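PDB 2FML: MutT/nudix family protein from Enterococcus faecalis, which is of unknown function but pairs a Nudix domain with an NrtR-like winged helix, and so is probably a Nudix-related transcription regulator or nucleotide-derivative hydrolase. Local coordinates for residues E52-K57 and F224-G229; L151-Q156 and K192-V197. All blocks are in the same frame, centred on the assembly; numbering follows the deposited sequence.

Interaction 1: E52-K57 and F224-G229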
loop_
_atom_site.group_PDB
_atom_site.type_symbol
_atom_site.label_atom_id
_atom_site.label_comp_id
_atom_site.label_asym_id
_atom_site.label_seq_id
_atom_site.Cartn_x
_atom_site.Cartn_y
_atom_site.Cartn_z
ATOM N N GLU A 52 7.402 25.401 -18.728
ATOM C CA GLU A 52 7.583 26.817 -19.005
ATOM C C GLU A 52 7.350 27.579 -17.711
ATOM O O GLU A 52 8.129 28.464 -17.356
ATOM C CB GLU A 52 6.676 27.299 -20.164
ATOM C CG GLU A 52 6.601 26.312 -21.397
ATOM C CD GLU A 52 5.617 25.100 -21.155
ATOM O OE1 GLU A 52 4.367 25.303 -21.202
ATOM O OE2 GLU A 52 6.091 23.954 -20.916
ATOM N N ALA A 53 6.320 27.160 -16.979
ATOM C CA ALA A 53 5.927 27.779 -15.727
ATOM C C ALA A 53 6.761 27.337 -14.538
ATOM O O ALA A 53 6.780 28.022 -13.509
ATOM C CB ALA A 53 4.484 27.480 -15.466
ATOM N N ASP A 54 7.438 26.195 -14.680
ATOM C CA ASP A 54 8.090 25.467 -13.571
ATOM C C ASP A 54 7.065 25.119 -12.472
ATOM O O ASP A 54 7.297 25.340 -11.291
ATOM C CB ASP A 54 9.332 26.232 -13.034
ATOM C CG ASP A 54 10.399 25.301 -12.413
ATOM O OD1 ASP A 54 10.152 24.082 -12.246
ATOM O OD2 ASP A 54 11.508 25.777 -12.090
ATOM N N GLN A 55 5.934 24.540 -12.869
ATOM C CA GLN A 55 4.787 24.390 -11.965
ATOM C C GLN A 55 4.427 22.928 -11.872
ATOM O O GLN A 55 4.126 22.334 -12.890
ATOM C CB GLN A 55 3.558 25.201 -12.443
ATOM C CG GLN A 55 3.194 26.496 -11.637
ATOM C CD GLN A 55 2.697 27.736 -12.544
ATOM O OE1 GLN A 55 1.825 27.582 -13.424
ATOM N NE2 GLN A 55 3.270 28.951 -12.301
ATOM N N LEU A 56 4.501 22.358 -10.662
ATOM C CA LEU A 56 3.832 21.108 -10.364
ATOM C C LEU A 56 2.335 21.396 -10.286
ATOM O O LEU A 56 1.919 22.425 -9.766
ATOM C CB LEU A 56 4.268 20.532 -9.033
ATOM C CG LEU A 56 5.673 19.983 -8.802
ATOM C CD1 LEU A 56 5.773 19.570 -7.300
ATOM C CD2 LEU A 56 6.001 18.795 -9.684
ATOM N N LYS A 57 1.521 20.512 -10.834
ATOM C CA LYS A 57 0.079 20.669 -10.704
ATOM C C LYS A 57 -0.538 19.346 -10.242
ATOM O O LYS A 57 0.049 18.279 -10.405
ATOM C CB LYS A 57 -0.560 21.172 -12.011
ATOM C CG LYS A 57 0.139 22.322 -12.691
ATOM C CD LYS A 57 -0.815 23.182 -13.482
ATOM C CE LYS A 57 -0.055 24.201 -14.309
ATOM N NZ LYS A 57 -0.877 25.069 -15.237
ATOM N N PHE A 224 12.911 17.868 -8.954
ATOM C CA PHE A 224 13.369 17.598 -7.611
ATOM C C PHE A 224 13.279 18.803 -6.650
ATOM O O PHE A 224 12.898 18.639 -5.503
ATOM C CB PHE A 224 14.804 17.095 -7.645
ATOM C CG PHE A 224 14.921 15.606 -7.677
ATOM C CD1 PHE A 224 14.358 14.864 -8.734
ATOM C CD2 PHE A 224 15.603 14.929 -6.647
ATOM C CE1 PHE A 224 14.463 13.473 -8.764
ATOM C CE2 PHE A 224 15.728 13.542 -6.674
ATOM C CZ PHE A 224 15.155 12.810 -7.743
ATOM N N ALA A 225 13.621 20.004 -7.111
ATOM C CA ALA A 225 13.565 21.175 -6.234
ATOM C C ALA A 225 12.103 21.578 -5.904
ATOM O O ALA A 225 11.838 22.050 -4.793
ATOM C CB ALA A 225 14.374 22.345 -6.808
ATOM N N LYS A 226 11.178 21.414 -6.861
ATOM C CA LYS A 226 9.736 21.669 -6.597
ATOM C C LYS A 226 9.193 20.756 -5.463
ATOM O O LYS A 226 8.382 21.190 -4.640
ATOM C CB LYS A 226 8.812 21.541 -7.855
ATOM C CG LYS A 226 8.943 22.616 -8.983
ATOM C CD LYS A 226 9.553 23.938 -8.543
ATOM C CE LYS A 226 8.561 25.049 -8.241
ATOM N NZ LYS A 226 9.234 26.442 -8.259
ATOM N N PHE A 227 9.640 19.497 -5.436
ATOM C CA PHE A 227 9.309 18.595 -4.315
ATOM C C PHE A 227 10.079 18.895 -3.016
ATOM O O PHE A 227 9.533 18.715 -1.917
ATOM C CB PHE A 227 9.434 17.134 -4.731
ATOM C CG PHE A 227 8.320 16.683 -5.619
ATOM C CD1 PHE A 227 7.049 16.377 -5.081
ATOM C CD2 PHE A 227 8.514 16.582 -6.980
ATOM C CE1 PHE A 227 5.988 15.962 -5.882
ATOM C CE2 PHE A 227 7.494 16.144 -7.792
ATOM C CZ PHE A 227 6.207 15.852 -7.264
ATOM N N LEU A 228 11.318 19.364 -3.156
ATOM C CA LEU A 228 12.182 19.695 -2.014
ATOM C C LEU A 228 11.811 21.033 -1.432
ATOM O O LEU A 228 11.946 21.246 -0.245
ATOM C CB LEU A 228 13.675 19.627 -2.411
ATOM C CG LEU A 228 14.146 18.168 -2.611
ATOM C CD1 LEU A 228 15.480 18.028 -3.330
ATOM C CD2 LEU A 228 14.155 17.374 -1.306
ATOM N N GLY A 229 11.302 21.926 -2.282
ATOM C CA GLY A 229 10.884 23.265 -1.870
ATOM C C GLY A 229 12.075 24.192 -1.805
ATOM O O GLY A 229 12.084 25.141 -1.045
#
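Lys226 and Phe227, near the end of helix 217-228, close over Leu56 of strand 55-63 and Asp54 in the turn just before it. Lys226 can be followed outward. Its CB sits 3.6 Å from Leu56 CG and 3.7 Å from Leu56 CD1. Lys226 CG and CD then run past Asp54, and CD lies 3.8 Å from Asp54 OD1. Lys226 CE comes to 3.3 Å from the backbone O of Asp54. Lys226 NZ stops 4.5 Å from Asp54 OD2, beyond salt-bridge range. The chain bends at chi2 (-22°) and chi3 (-99°), and this folds its aliphatic part along the turn. Asp54 OD1 is hydrogen-bonded to the hydroxyl of Tyr49, on strand 39-50. The opposite charges of Asp54 and Lys226 probably still attract weakly.

Leu56 reaches the other way, into the interior. Its CD1 stands over the centre of the Phe227 ring in a CH-pi contact, 3.7 Å from the centroid and 10° off the ring normal. Leu56 CD2 lies 3.6 Å from Phe227 CE2. The two side chains cross at about a right angle.

Asp54 and Gln55 both face Asn50, forming a G1 beta bulge in the hairpin between strands 39-50 and 55-63. A helix from the region matching the NrtR winged-helix family packs here on the Nudix sheet, consistent with an NrtR-like protein.

Interaction 2: L151-Q156 and K192-V197; sequences LERHGQ and KAFNRV
Phe194 of helix 186-200 points its ring at strand 143-154 and touches two residues there, Leu151 and Arg153. Leu151 meets it at the edge, near the ring plane; Leu151 CD2 is 4.2 Å from Phe194 CD1. Arg153 lies obliquely against the far end of the ring. Its CB is 4.0 Å from Phe194 CZ, and its CD is 4.0 Å from Phe194 CE2. The guanidinium and ring planes are 74° apart, so the two groups do not stack. Phe194 CG is anti to the backbone N (chi1 -169°), which carries the ring out from the helix to the strand.

The next shell fixes Arg153. Its chain is extended from CG to NE, and NE donates a nearly straight hydrogen bond to Gly155 O, at 2.7 Å and 171°. The acceptor lies in the guanidinium plane. NH2 adds a weak bond to the same oxygen, and NH1 binds Phe227 O. The guanidinium is thus held from two chain segments.

Further out, Ile158 touches all three residues, and Leu171 packs on Phe194 and Arg153. This is helix-on-sheet packing: Phe194 bridges helix and strand here, while Lys192 and Ala193 reach strand 106-112 of the same Nudix sheet.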
loop_
_atom_site.group_PDB
_atom_site.type_symbol
_atom_site.label_atom_id
_atom_site.label_comp_id
_atom_site.label_asym_id
_atom_site.label_seq_id
_atom_site.Cartn_x
_atom_site.Cartn_y
_atom_site.Cartn_z
ATOM N N LEU A 151 0.406 23.357 -7.642
ATOM C CA LEU A 151 0.891 22.795 -6.393
ATOM C C LEU A 151 2.315 23.331 -6.047
ATOM O O LEU A 151 3.291 23.105 -6.774
ATOM C CB LEU A 151 0.840 21.271 -6.503
ATOM C CG LEU A 151 1.800 20.513 -5.586
ATOM C CD1 LEU A 151 1.388 20.549 -4.091
ATOM C CD2 LEU A 151 1.927 19.075 -6.101
ATOM N N GLU A 152 2.445 24.009 -4.919
ATOM C CA GLU A 152 3.714 24.615 -4.534
ATOM C C GLU A 152 4.087 24.274 -3.086
ATOM O O GLU A 152 3.239 24.368 -2.169
ATOM C CB GLU A 152 3.606 26.120 -4.744
ATOM C CG GLU A 152 4.807 26.878 -4.416
ATOM C CD GLU A 152 5.134 27.920 -5.453
ATOM O OE1 GLU A 152 4.219 28.701 -5.836
ATOM O OE2 GLU A 152 6.320 27.977 -5.882
ATOM N N ARG A 153 5.344 23.870 -2.881
ATOM C CA ARG A 153 5.906 23.688 -1.538
ATOM C C ARG A 153 6.561 24.951 -0.922
ATOM O O ARG A 153 7.435 25.598 -1.537
ATOM C CB ARG A 153 6.911 22.554 -1.502
ATOM C CG ARG A 153 7.325 22.277 -0.065
ATOM C CD ARG A 153 8.283 21.140 -0.008
ATOM N NE ARG A 153 8.769 20.883 1.344
ATOM C CZ ARG A 153 9.396 19.773 1.727
ATOM N NH1 ARG A 153 9.658 18.788 0.872
ATOM N NH2 ARG A 153 9.758 19.642 2.985
ATOM N N HIS A 154 6.127 25.282 0.292
ATOM C CA HIS A 154 6.724 26.365 1.079
ATOM C C HIS A 154 7.087 25.806 2.451
ATOM O O HIS A 154 6.254 25.806 3.352
ATOM C CB HIS A 154 5.734 27.538 1.232
ATOM C CG HIS A 154 5.370 28.192 -0.066
ATOM N ND1 HIS A 154 4.161 27.974 -0.694
ATOM C CD2 HIS A 154 6.067 29.029 -0.875
ATOM C CE1 HIS A 154 4.113 28.672 -1.817
ATOM N NE2 HIS A 154 5.265 29.305 -1.962
ATOM N N GLY A 155 8.328 25.334 2.590
ATOM C CA GLY A 155 8.812 24.825 3.857
ATOM C C GLY A 155 8.116 23.519 4.107
ATOM O O GLY A 155 8.267 22.583 3.342
ATOM N N GLN A 156 7.319 23.446 5.162
ATOM C CA GLN A 156 6.682 22.172 5.515
ATOM C C GLN A 156 5.203 22.107 5.078
ATOM O O GLN A 156 4.467 21.244 5.512
ATOM C CB GLN A 156 6.868 21.866 7.009
ATOM C CG GLN A 156 8.362 21.964 7.501
ATOM C CD GLN A 156 9.388 21.112 6.669
ATOM O OE1 GLN A 156 9.286 19.874 6.591
ATOM N NE2 GLN A 156 10.372 21.793 6.062
ATOM N N LYS A 192 0.109 12.324 1.779
ATOM C CA LYS A 192 0.733 10.973 1.588
ATOM C C LYS A 192 1.426 10.845 0.224
ATOM O O LYS A 192 2.556 10.365 0.144
ATOM C CB LYS A 192 -0.271 9.832 1.814
ATOM C CG LYS A 192 0.280 8.362 1.890
ATOM C CD LYS A 192 0.872 7.909 3.285
ATOM C CE LYS A 192 -0.085 7.820 4.455
ATOM N NZ LYS A 192 0.659 7.195 5.716
ATOM N N ALA A 193 0.752 11.293 -0.827
ATOM C CA ALA A 193 1.291 11.270 -2.198
ATOM C C ALA A 193 2.516 12.146 -2.330
ATOM O O ALA A 193 3.530 11.729 -2.973
ATOM C CB ALA A 193 0.197 11.686 -3.236
ATOM N N PHE A 194 2.464 13.348 -1.726
ATOM C CA PHE A 194 3.565 14.289 -1.865
ATOM C C PHE A 194 4.826 13.764 -1.158
ATOM O O PHE A 194 5.935 13.810 -1.723
ATOM C CB PHE A 194 3.157 15.694 -1.352
ATOM C CG PHE A 194 4.141 16.757 -1.695
ATOM C CD1 PHE A 194 4.027 17.454 -2.871
ATOM C CD2 PHE A 194 5.236 17.018 -0.856
ATOM C CE1 PHE A 194 4.994 18.436 -3.203
ATOM C CE2 PHE A 194 6.225 17.973 -1.192
ATOM C CZ PHE A 194 6.079 18.689 -2.371
ATOM N N ASN A 195 4.645 13.297 0.081
ATOM C CA ASN A 195 5.736 12.750 0.904
ATOM C C ASN A 195 6.294 11.429 0.298
ATOM O O ASN A 195 7.482 11.141 0.429
ATOM C CB ASN A 195 5.221 12.546 2.348
ATOM C CG ASN A 195 5.124 13.853 3.096
ATOM O OD1 ASN A 195 5.819 14.803 2.733
ATOM N ND2 ASN A 195 4.282 13.932 4.124
ATOM N N ARG A 196 5.434 10.651 -0.370
ATOM C CA ARG A 196 5.863 9.399 -0.988
ATOM C C ARG A 196 6.861 9.669 -2.107
ATOM O O ARG A 196 7.847 8.945 -2.240
ATOM C CB ARG A 196 4.665 8.565 -1.514
ATOM C CG ARG A 196 5.069 7.290 -2.337
ATOM C CD ARG A 196 5.554 6.170 -1.409
ATOM N NE ARG A 196 4.783 6.187 -0.137
ATOM C CZ ARG A 196 3.736 5.438 0.152
ATOM N NH1 ARG A 196 3.284 4.543 -0.733
ATOM N NH2 ARG A 196 3.150 5.574 1.345
ATOM N N VAL A 197 6.592 10.695 -2.905
ATOM C CA VAL A 197 7.516 11.145 -3.964
ATOM C C VAL A 197 8.898 11.651 -3.408
ATOM O O VAL A 197 9.966 11.165 -3.830
ATOM C CB VAL A 197 6.852 12.234 -4.878
ATOM C CG1 VAL A 197 7.861 12.762 -5.926
ATOM C CG2 VAL A 197 5.540 11.717 -5.524
#

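How the interactions relate
Interactions 1 and 2 lie side by side, with centres about 10 Å apart. Their strands, 55-63 and 143-154, are antiparallel neighbours in one sheet, and Leu56 O is 2.8 Å from Leu151 N, a probable hydrogen bond. Their helices, 217-228 and 186-200, follow each other in the chain and meet through Phe227 CD1 and Phe194 CE1, 3.5 Å apart. Interaction 2 is buried and built on one ring. Interaction 1 is partly buried: it has an apolar inner half and a charged outer half. Each brings a charged side chain to the contact, but the arginine of interaction 2 is hydrogen-bonded, whereas the lysine of interaction 1 stays short of a salt bridge with its aspartate.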